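Local coordinates for probable transcriptional regulator (Pseudomonas aeruginosa PAO1, PDB 2GEN), which probably binds DNA as a TetR-family transcriptional regulator, with a predicted helix-turn-helix motif near its N-terminus, at residues A[51-65]-A[101-113]. Residues are numbered along the deposited sequence; the frame is centred on the assembly and turned at random.
Sequences KERIHGELYLAGIGQ and WARFILHSRGRVE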
ATOM      1  N   LYS A  51       2.891  26.518   3.980  1.00 36.93           N
ATOM      2  CA  LYS A  51       2.051  25.386   3.566  1.00 36.92           C
ATOM      3  C   LYS A  51       2.802  24.051   3.595  1.00 36.45           C
ATOM      4  O   LYS A  51       2.288  23.061   4.125  1.00 35.37           O
ATOM      5  CB  LYS A  51       1.438  25.626   2.180  1.00 37.57           C
ATOM      6  CG  LYS A  51       0.509  24.511   1.739  1.00 38.91           C
ATOM      7  CD  LYS A  51      -0.030  24.723   0.369  1.00 39.57           C
ATOM      8  CE  LYS A  51       0.821  24.086  -0.701  1.00 39.84           C
ATOM      9  NZ  LYS A  51       0.169  24.317  -2.012  1.00 39.20           N
ATOM     10  N   GLU A  52       4.018  24.032   3.048  1.00 36.46           N
ATOM     11  CA  GLU A  52       4.854  22.825   3.044  1.00 36.55           C
ATOM     12  C   GLU A  52       5.201  22.303   4.449  1.00 36.39           C
ATOM     13  O   GLU A  52       5.211  21.083   4.681  1.00 36.83           O
ATOM     14  CB  GLU A  52       6.143  23.046   2.230  1.00 36.26           C
ATOM     15  CG  GLU A  52       6.818  21.744   1.784  1.00 37.55           C
ATOM     16  CD  GLU A  52       5.950  20.903   0.836  1.00 39.34           C
ATOM     17  OE1 GLU A  52       5.063  21.457   0.139  1.00 41.27           O
ATOM     18  OE2 GLU A  52       6.153  19.669   0.785  1.00 39.35           O
ATOM     19  N   ARG A  53       5.494  23.205   5.381  1.00 36.10           N
ATOM     20  CA  ARG A  53       5.782  22.770   6.745  1.00 35.55           C
ATOM     21  C   ARG A  53       4.508  22.230   7.417  1.00 34.89           C
ATOM     22  O   ARG A  53       4.543  21.191   8.071  1.00 34.19           O
ATOM     23  CB  ARG A  53       6.395  23.864   7.589  1.00 36.48           C
ATOM     24  CG  ARG A  53       7.212  23.260   8.719  1.00 39.11           C
ATOM     25  CD  ARG A  53       6.672  23.739   9.999  1.00 42.84           C
ATOM     26  NE  ARG A  53       7.244  23.045  11.151  1.00 44.49           N
ATOM     27  CZ  ARG A  53       8.413  23.351  11.703  1.00 45.52           C
ATOM     28  NH1 ARG A  53       9.177  24.302  11.171  1.00 46.26           N
ATOM     29  NH2 ARG A  53       8.836  22.681  12.764  1.00 46.27           N
ATOM     30  N   ILE A  54       3.401  22.941   7.222  1.00 32.83           N
ATOM     31  CA  ILE A  54       2.094  22.511   7.720  1.00 31.13           C
ATOM     32  C   ILE A  54       1.727  21.130   7.167  1.00 30.24           C
ATOM     33  O   ILE A  54       1.219  20.262   7.914  1.00 29.19           O
ATOM     34  CB  ILE A  54       0.996  23.546   7.405  1.00 31.48           C
ATOM     35  CG1 ILE A  54       1.209  24.809   8.253  1.00 32.67           C
ATOM     36  CG2 ILE A  54      -0.382  22.977   7.686  1.00 31.53           C
ATOM     37  CD1 ILE A  54       0.250  25.985   7.930  1.00 31.37           C
ATOM     38  N   HIS A  55       1.977  20.934   5.876  1.00 28.01           N
ATOM     39  CA  HIS A  55       1.792  19.641   5.200  1.00 28.81           C
ATOM     40  C   HIS A  55       2.558  18.495   5.898  1.00 28.72           C
ATOM     41  O   HIS A  55       1.973  17.436   6.203  1.00 28.28           O
ATOM     42  CB  HIS A  55       2.216  19.789   3.737  1.00 28.68           C
ATOM     43  CG  HIS A  55       2.102  18.544   2.924  1.00 28.25           C
ATOM     44  ND1 HIS A  55       3.094  17.589   2.880  1.00 28.58           N
ATOM     45  CD2 HIS A  55       1.131  18.117   2.087  1.00 29.78           C
ATOM     46  CE1 HIS A  55       2.734  16.620   2.062  1.00 30.71           C
ATOM     47  NE2 HIS A  55       1.544  16.914   1.570  1.00 30.44           N
ATOM     48  N   GLY A  56       3.843  18.703   6.171  1.00 28.45           N
ATOM     49  CA  GLY A  56       4.652  17.695   6.879  1.00 27.77           C
ATOM     50  C   GLY A  56       4.219  17.493   8.333  1.00 28.39           C
ATOM     51  O   GLY A  56       4.227  16.361   8.840  1.00 27.98           O
ATOM     52  N   GLU A  57       3.832  18.567   9.017  1.00 28.00           N
ATOM     53  CA  GLU A  57       3.364  18.445  10.403  1.00 28.27           C
ATOM     54  C   GLU A  57       2.047  17.657  10.445  1.00 28.01           C
ATOM     55  O   GLU A  57       1.835  16.844  11.381  1.00 26.71           O
ATOM     56  CB  GLU A  57       3.210  19.807  11.089  1.00 29.55           C
ATOM     57  CG  GLU A  57       4.544  20.606  11.248  1.00 29.77           C
ATOM     58  CD  GLU A  57       5.444  20.105  12.373  1.00 34.97           C
ATOM     59  OE1 GLU A  57       5.131  19.071  13.033  1.00 34.17           O
ATOM     60  OE2 GLU A  57       6.498  20.740  12.608  1.00 34.72           O
ATOM     61  N   LEU A  58       1.185  17.880   9.452  1.00 26.14           N
ATOM     62  CA  LEU A  58      -0.064  17.109   9.337  1.00 25.60           C
ATOM     63  C   LEU A  58       0.238  15.603   9.194  1.00 25.80           C
ATOM     64  O   LEU A  58      -0.418  14.732   9.832  1.00 25.08           O
ATOM     65  CB  LEU A  58      -0.918  17.627   8.165  1.00 25.25           C
ATOM     66  CG  LEU A  58      -2.248  16.889   7.872  1.00 25.80           C
ATOM     67  CD1 LEU A  58      -3.183  16.941   9.101  1.00 24.65           C
ATOM     68  CD2 LEU A  58      -2.951  17.419   6.605  1.00 24.61           C
ATOM     69  N   TYR A  59       1.238  15.300   8.369  1.00 25.08           N
ATOM     70  CA  TYR A  59       1.676  13.918   8.165  1.00 24.81           C
ATOM     71  C   TYR A  59       2.170  13.325   9.481  1.00 25.20           C
ATOM     72  O   TYR A  59       1.707  12.238   9.923  1.00 25.35           O
ATOM     73  CB  TYR A  59       2.772  13.824   7.081  1.00 25.22           C
ATOM     74  CG  TYR A  59       3.124  12.396   6.786  1.00 24.50           C
ATOM     75  CD1 TYR A  59       2.409  11.661   5.842  1.00 24.89           C
ATOM     76  CD2 TYR A  59       4.149  11.763   7.490  1.00 26.58           C
ATOM     77  CE1 TYR A  59       2.738  10.298   5.602  1.00 26.01           C
ATOM     78  CE2 TYR A  59       4.474  10.437   7.261  1.00 26.12           C
ATOM     79  CZ  TYR A  59       3.783   9.714   6.338  1.00 27.39           C
ATOM     80  OH  TYR A  59       4.122   8.383   6.177  1.00 29.15           O
ATOM     81  N   LEU A  60       3.112  14.016  10.112  1.00 24.92           N
ATOM     82  CA  LEU A  60       3.720  13.492  11.344  1.00 24.88           C
ATOM     83  C   LEU A  60       2.696  13.333  12.473  1.00 24.93           C
ATOM     84  O   LEU A  60       2.766  12.370  13.257  1.00 24.09           O
ATOM     85  CB  LEU A  60       4.869  14.378  11.811  1.00 25.75           C
ATOM     86  CG  LEU A  60       6.079  14.493  10.869  1.00 27.13           C
ATOM     87  CD1 LEU A  60       7.059  15.506  11.470  1.00 28.26           C
ATOM     88  CD2 LEU A  60       6.786  13.153  10.660  1.00 25.23           C
ATOM     89  N   ALA A  61       1.769  14.285  12.580  1.00 23.84           N
ATOM     90  CA  ALA A  61       0.696  14.167  13.590  1.00 24.49           C
ATOM     91  C   ALA A  61      -0.189  12.949  13.352  1.00 23.74           C
ATOM     92  O   ALA A  61      -0.631  12.309  14.326  1.00 23.95           O
ATOM     93  CB  ALA A  61      -0.145  15.413  13.629  1.00 24.07           C
ATOM     94  N   GLY A  62      -0.452  12.635  12.084  1.00 23.23           N
ATOM     95  CA  GLY A  62      -1.293  11.495  11.734  1.00 23.93           C
ATOM     96  C   GLY A  62      -0.648  10.176  12.102  1.00 24.09           C
ATOM     97  O   GLY A  62      -1.271   9.337  12.754  1.00 22.70           O
ATOM     98  N   ILE A  63       0.605   9.960  11.695  1.00 24.23           N
ATOM     99  CA  ILE A  63       1.297   8.755  12.164  1.00 23.94           C
ATOM    100  C   ILE A  63       1.468   8.762  13.687  1.00 23.64           C
ATOM    101  O   ILE A  63       1.395   7.701  14.324  1.00 22.83           O
ATOM    102  CB  ILE A  63       2.626   8.443  11.387  1.00 24.85           C
ATOM    103  CG1 ILE A  63       3.669   9.561  11.598  1.00 24.19           C
ATOM    104  CG2 ILE A  63       2.317   8.227   9.908  1.00 23.77           C
ATOM    105  CD1 ILE A  63       5.090   9.186  11.069  1.00 26.56           C
ATOM    106  N   GLY A  64       1.656   9.941  14.282  1.00 22.59           N
ATOM    107  CA  GLY A  64       1.784  10.072  15.738  1.00 22.30           C
ATOM    108  C   GLY A  64       0.519   9.577  16.459  1.00 22.39           C
ATOM    109  O   GLY A  64       0.599   9.060  17.586  1.00 21.00           O
ATOM    110  N   GLN A  65      -0.641   9.735  15.820  1.00 21.62           N
ATOM    111  CA  GLN A  65      -1.896   9.330  16.501  1.00 20.38           C
ATOM    112  C   GLN A  65      -2.016   7.822  16.581  1.00 20.29           C
ATOM    113  O   GLN A  65      -2.421   7.262  17.636  1.00 21.85           O
ATOM    114  CB  GLN A  65      -3.154   9.944  15.855  1.00 20.93           C
ATOM    115  CG  GLN A  65      -3.286  11.409  16.183  1.00 21.46           C
ATOM    116  CD  GLN A  65      -4.721  11.908  16.051  1.00 23.33           C
ATOM    117  OE1 GLN A  65      -5.606  11.202  15.549  1.00 24.18           O
ATOM    118  NE2 GLN A  65      -4.940  13.150  16.478  1.00 25.56           N
ATOM    119  N   TRP A 101      -7.825  12.088   6.701  1.00 23.89           N
ATOM    120  CA  TRP A 101      -6.471  12.030   7.215  1.00 23.34           C
ATOM    121  C   TRP A 101      -5.764  10.753   6.757  1.00 23.50           C
ATOM    122  O   TRP A 101      -4.594  10.793   6.360  1.00 24.04           O
ATOM    123  CB  TRP A 101      -6.485  12.137   8.738  1.00 23.57           C
ATOM    124  CG  TRP A 101      -5.284  12.771   9.338  1.00 21.97           C
ATOM    125  CD1 TRP A 101      -4.074  13.018   8.738  1.00 24.24           C
ATOM    126  CD2 TRP A 101      -5.161  13.205  10.691  1.00 23.69           C
ATOM    127  NE1 TRP A 101      -3.220  13.606   9.641  1.00 23.19           N
ATOM    128  CE2 TRP A 101      -3.858  13.740  10.847  1.00 22.54           C
ATOM    129  CE3 TRP A 101      -6.040  13.217  11.793  1.00 24.18           C
ATOM    130  CZ2 TRP A 101      -3.406  14.283  12.046  1.00 22.97           C
ATOM    131  CZ3 TRP A 101      -5.597  13.761  13.005  1.00 24.99           C
ATOM    132  CH2 TRP A 101      -4.273  14.288  13.126  1.00 24.90           C
ATOM    133  N   ALA A 102      -6.461   9.612   6.780  1.00 23.66           N
ATOM    134  CA  ALA A 102      -5.843   8.347   6.291  1.00 23.78           C
ATOM    135  C   ALA A 102      -5.438   8.475   4.814  1.00 24.97           C
ATOM    136  O   ALA A 102      -4.320   8.098   4.422  1.00 24.94           O
ATOM    137  CB  ALA A 102      -6.805   7.150   6.476  1.00 23.39           C
ATOM    138  N   ARG A 103      -6.357   8.992   3.991  1.00 25.61           N
ATOM    139  CA  ARG A 103      -6.070   9.184   2.566  1.00 27.35           C
ATOM    140  C   ARG A 103      -4.822  10.046   2.404  1.00 26.77           C
ATOM    141  O   ARG A 103      -3.929   9.726   1.612  1.00 27.45           O
ATOM    142  CB  ARG A 103      -7.266   9.828   1.885  1.00 27.80           C
ATOM    143  CG  ARG A 103      -7.364   9.493   0.439  1.00 33.47           C
ATOM    144  CD  ARG A 103      -8.650  10.104  -0.126  1.00 35.01           C
ATOM    145  NE  ARG A 103      -9.798   9.262   0.196  1.00 33.56           N
ATOM    146  CZ  ARG A 103     -10.730   9.545   1.095  1.00 35.67           C
ATOM    147  NH1 ARG A 103     -10.668  10.670   1.786  1.00 40.79           N
ATOM    148  NH2 ARG A 103     -11.730   8.687   1.308  1.00 38.52           N
ATOM    149  N   PHE A 104      -4.756  11.125   3.183  1.00 27.25           N
ATOM    150  CA  PHE A 104      -3.655  12.075   3.091  1.00 26.94           C
ATOM    151  C   PHE A 104      -2.344  11.362   3.412  1.00 28.03           C
ATOM    152  O   PHE A 104      -1.371  11.466   2.655  1.00 28.73           O
ATOM    153  CB  PHE A 104      -3.870  13.250   4.050  1.00 26.97           C
ATOM    154  CG  PHE A 104      -2.696  14.180   4.132  1.00 26.73           C
ATOM    155  CD1 PHE A 104      -2.516  15.191   3.158  1.00 27.81           C
ATOM    156  CD2 PHE A 104      -1.778  14.077   5.177  1.00 25.22           C
ATOM    157  CE1 PHE A 104      -1.425  16.046   3.219  1.00 26.32           C
ATOM    158  CE2 PHE A 104      -0.673  14.941   5.265  1.00 28.48           C
ATOM    159  CZ  PHE A 104      -0.506  15.945   4.260  1.00 28.09           C
ATOM    160  N   ILE A 105      -2.319  10.601   4.509  1.00 27.27           N
ATOM    161  CA  ILE A 105      -1.116   9.887   4.918  1.00 29.41           C
ATOM    162  C   ILE A 105      -0.664   8.893   3.837  1.00 29.84           C
ATOM    163  O   ILE A 105       0.516   8.793   3.557  1.00 30.39           O
ATOM    164  CB  ILE A 105      -1.326   9.118   6.266  1.00 28.90           C
ATOM    165  CG1 ILE A 105      -1.389  10.107   7.430  1.00 30.99           C
ATOM    166  CG2 ILE A 105      -0.170   8.108   6.509  1.00 30.01           C
ATOM    167  CD1 ILE A 105      -1.797   9.454   8.719  1.00 32.66           C
ATOM    168  N   LEU A 106      -1.614   8.171   3.241  1.00 31.41           N
ATOM    169  CA  LEU A 106      -1.314   7.140   2.254  1.00 33.38           C
ATOM    170  C   LEU A 106      -0.734   7.724   0.975  1.00 35.16           C
ATOM    171  O   LEU A 106      -0.094   7.002   0.203  1.00 36.23           O
ATOM    172  CB  LEU A 106      -2.563   6.289   1.948  1.00 33.74           C
ATOM    173  CG  LEU A 106      -3.035   5.351   3.051  1.00 34.68           C
ATOM    174  CD1 LEU A 106      -4.249   4.586   2.551  1.00 37.66           C
ATOM    175  CD2 LEU A 106      -1.910   4.404   3.476  1.00 35.93           C
ATOM    176  N   HIS A 107      -0.937   9.021   0.740  1.00 36.13           N
ATOM    177  CA  HIS A 107      -0.454   9.625  -0.505  1.00 38.00           C
ATOM    178  C   HIS A 107       0.695  10.616  -0.340  1.00 37.65           C
ATOM    179  O   HIS A 107       1.216  11.139  -1.334  1.00 38.74           O
ATOM    180  CB  HIS A 107      -1.623  10.223  -1.276  1.00 38.61           C
ATOM    181  CG  HIS A 107      -2.643   9.201  -1.682  1.00 42.30           C
ATOM    182  ND1 HIS A 107      -4.001   9.408  -1.558  1.00 44.66           N
ATOM    183  CD2 HIS A 107      -2.496   7.957  -2.208  1.00 43.76           C
ATOM    184  CE1 HIS A 107      -4.648   8.342  -2.002  1.00 46.02           C
ATOM    185  NE2 HIS A 107      -3.758   7.448  -2.404  1.00 46.47           N
ATOM    186  N   SER A 108       1.130  10.840   0.900  1.00 36.67           N
ATOM    187  CA  SER A 108       2.034  11.960   1.188  1.00 35.98           C
ATOM    188  C   SER A 108       3.437  11.630   1.721  1.00 35.70           C
ATOM    189  O   SER A 108       4.236  12.541   1.946  1.00 35.68           O
ATOM    190  CB  SER A 108       1.355  12.942   2.149  1.00 35.93           C
ATOM    191  OG  SER A 108       0.150  13.432   1.589  1.00 35.14           O
ATOM    192  N   ARG A 109       3.739  10.357   1.956  1.00 35.48           N
ATOM    193  CA  ARG A 109       5.009  10.043   2.623  1.00 35.77           C
ATOM    194  C   ARG A 109       6.226  10.528   1.824  1.00 35.54           C
ATOM    195  O   ARG A 109       7.109  11.172   2.382  1.00 35.81           O
ATOM    196  CB  ARG A 109       5.147   8.554   2.918  1.00 35.13           C
ATOM    197  CG  ARG A 109       6.178   8.282   3.984  1.00 36.02           C
ATOM    198  CD  ARG A 109       6.556   6.815   4.082  1.00 34.73           C
ATOM    199  NE  ARG A 109       7.593   6.615   5.094  1.00 34.83           N
ATOM    200  CZ  ARG A 109       8.891   6.816   4.886  1.00 38.99           C
ATOM    201  NH1 ARG A 109       9.325   7.227   3.694  1.00 40.16           N
ATOM    202  NH2 ARG A 109       9.768   6.619   5.862  1.00 38.35           N
ATOM    203  N   GLY A 110       6.248  10.219   0.529  1.00 36.53           N
ATOM    204  CA  GLY A 110       7.368  10.580  -0.360  1.00 37.19           C
ATOM    205  C   GLY A 110       7.705  12.053  -0.277  1.00 37.63           C
ATOM    206  O   GLY A 110       8.882  12.448  -0.092  1.00 38.57           O
ATOM    207  N   ARG A 111       6.658  12.864  -0.381  1.00 37.25           N
ATOM    208  CA  ARG A 111       6.779  14.304  -0.302  1.00 36.68           C
ATOM    209  C   ARG A 111       7.394  14.761   1.026  1.00 36.38           C
ATOM    210  O   ARG A 111       8.296  15.584   1.042  1.00 35.78           O
ATOM    211  CB  ARG A 111       5.421  14.945  -0.568  1.00 36.78           C
ATOM    212  CG  ARG A 111       5.459  16.460  -0.618  1.00 37.60           C
ATOM    213  CD  ARG A 111       4.235  17.025  -1.277  1.00 38.51           C
ATOM    214  NE  ARG A 111       4.155  18.477  -1.106  1.00 40.95           N
ATOM    215  CZ  ARG A 111       3.398  19.270  -1.859  1.00 41.60           C
ATOM    216  NH1 ARG A 111       2.675  18.749  -2.837  1.00 42.52           N
ATOM    217  NH2 ARG A 111       3.370  20.581  -1.638  1.00 42.63           N
ATOM    218  N   VAL A 112       6.933  14.200   2.149  1.00 35.31           N
ATOM    219  CA  VAL A 112       7.452  14.592   3.455  1.00 35.11           C
ATOM    220  C   VAL A 112       8.909  14.132   3.671  1.00 36.22           C
ATOM    221  O   VAL A 112       9.708  14.855   4.262  1.00 34.82           O
ATOM    222  CB  VAL A 112       6.557  14.028   4.607  1.00 34.21           C
ATOM    223  CG1 VAL A 112       7.164  14.357   5.995  1.00 34.18           C
ATOM    224  CG2 VAL A 112       5.177  14.577   4.475  1.00 33.37           C
ATOM    225  N   GLU A 113       9.224  12.912   3.232  1.00 38.62           N
ATOM    226  CA  GLU A 113      10.563  12.373   3.453  1.00 42.03           C
ATOM    227  C   GLU A 113      11.580  13.156   2.606  1.00 42.41           C
ATOM    228  O   GLU A 113      12.714  13.394   3.043  1.00 42.77           O
ATOM    229  CB  GLU A 113      10.621  10.846   3.214  1.00 42.31           C
ATOM    230  CG  GLU A 113      10.034  10.366   1.888  1.00 45.08           C
ATOM    231  CD  GLU A 113      10.322   8.882   1.561  1.00 45.94           C
ATOM    232  OE1 GLU A 113      11.497   8.450   1.702  1.00 52.41           O
ATOM    233  OE2 GLU A 113       9.376   8.154   1.138  1.00 50.56           O
TER
HETATM  234  O   HOH W   1       0.535  15.196  -0.324  1.00 38.52           O
HETATM  235  O   HOH W   2       5.834   6.861   7.847  1.00 30.84           O
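Arg111 runs past His55 to reach Glu52, joining helix 99-114 to the first turns of helix 51-76. Its CB lies 4.1 Å from His55 CE1, and CG and CD pass the same ring carbon. The chain is straight from CG to NE, which brings the guanidinium over one face of the imidazole, planes 29° apart. Arg111 NE donates to Glu52 OE2 at 3.0 Å and Arg111 NH2 to Glu52 OE1 at 2.6 Å. Each oxygen uses its syn lone pair, and the two charged groups are nearly coplanar. Arg111 NH1 turns to Asp26, just before the predicted helix-turn-helix.

The opposite face of His55 takes the edge of Phe104, ring planes at 70°. A water links His55 NE2 to Ser108 OG, which donates to Phe104 O. Leu58 CD2 sits over the Phe104 ring centre, 3.6 Å from the centroid. Trp101 NE1 donates to Leu58 O at 3.0 Å, from above the carbonyl plane. Gly62 N reaches that oxygen from the other face. The indole packs over Gly62 CA, 3.5 Å from Trp101 CE2. Tyr59 fits among Ile105, Ser108, Arg109 and Val112.

The contact ties helix 51-76 to helix 99-114 by a two-pronged salt bridge at one end and aromatic and aliphatic packing beyond it. This is consistent with a link between the DNA-binding region and the helical body, as in TetR regulators. Stacked beside a paired arginine, His55 may be less readily protonated.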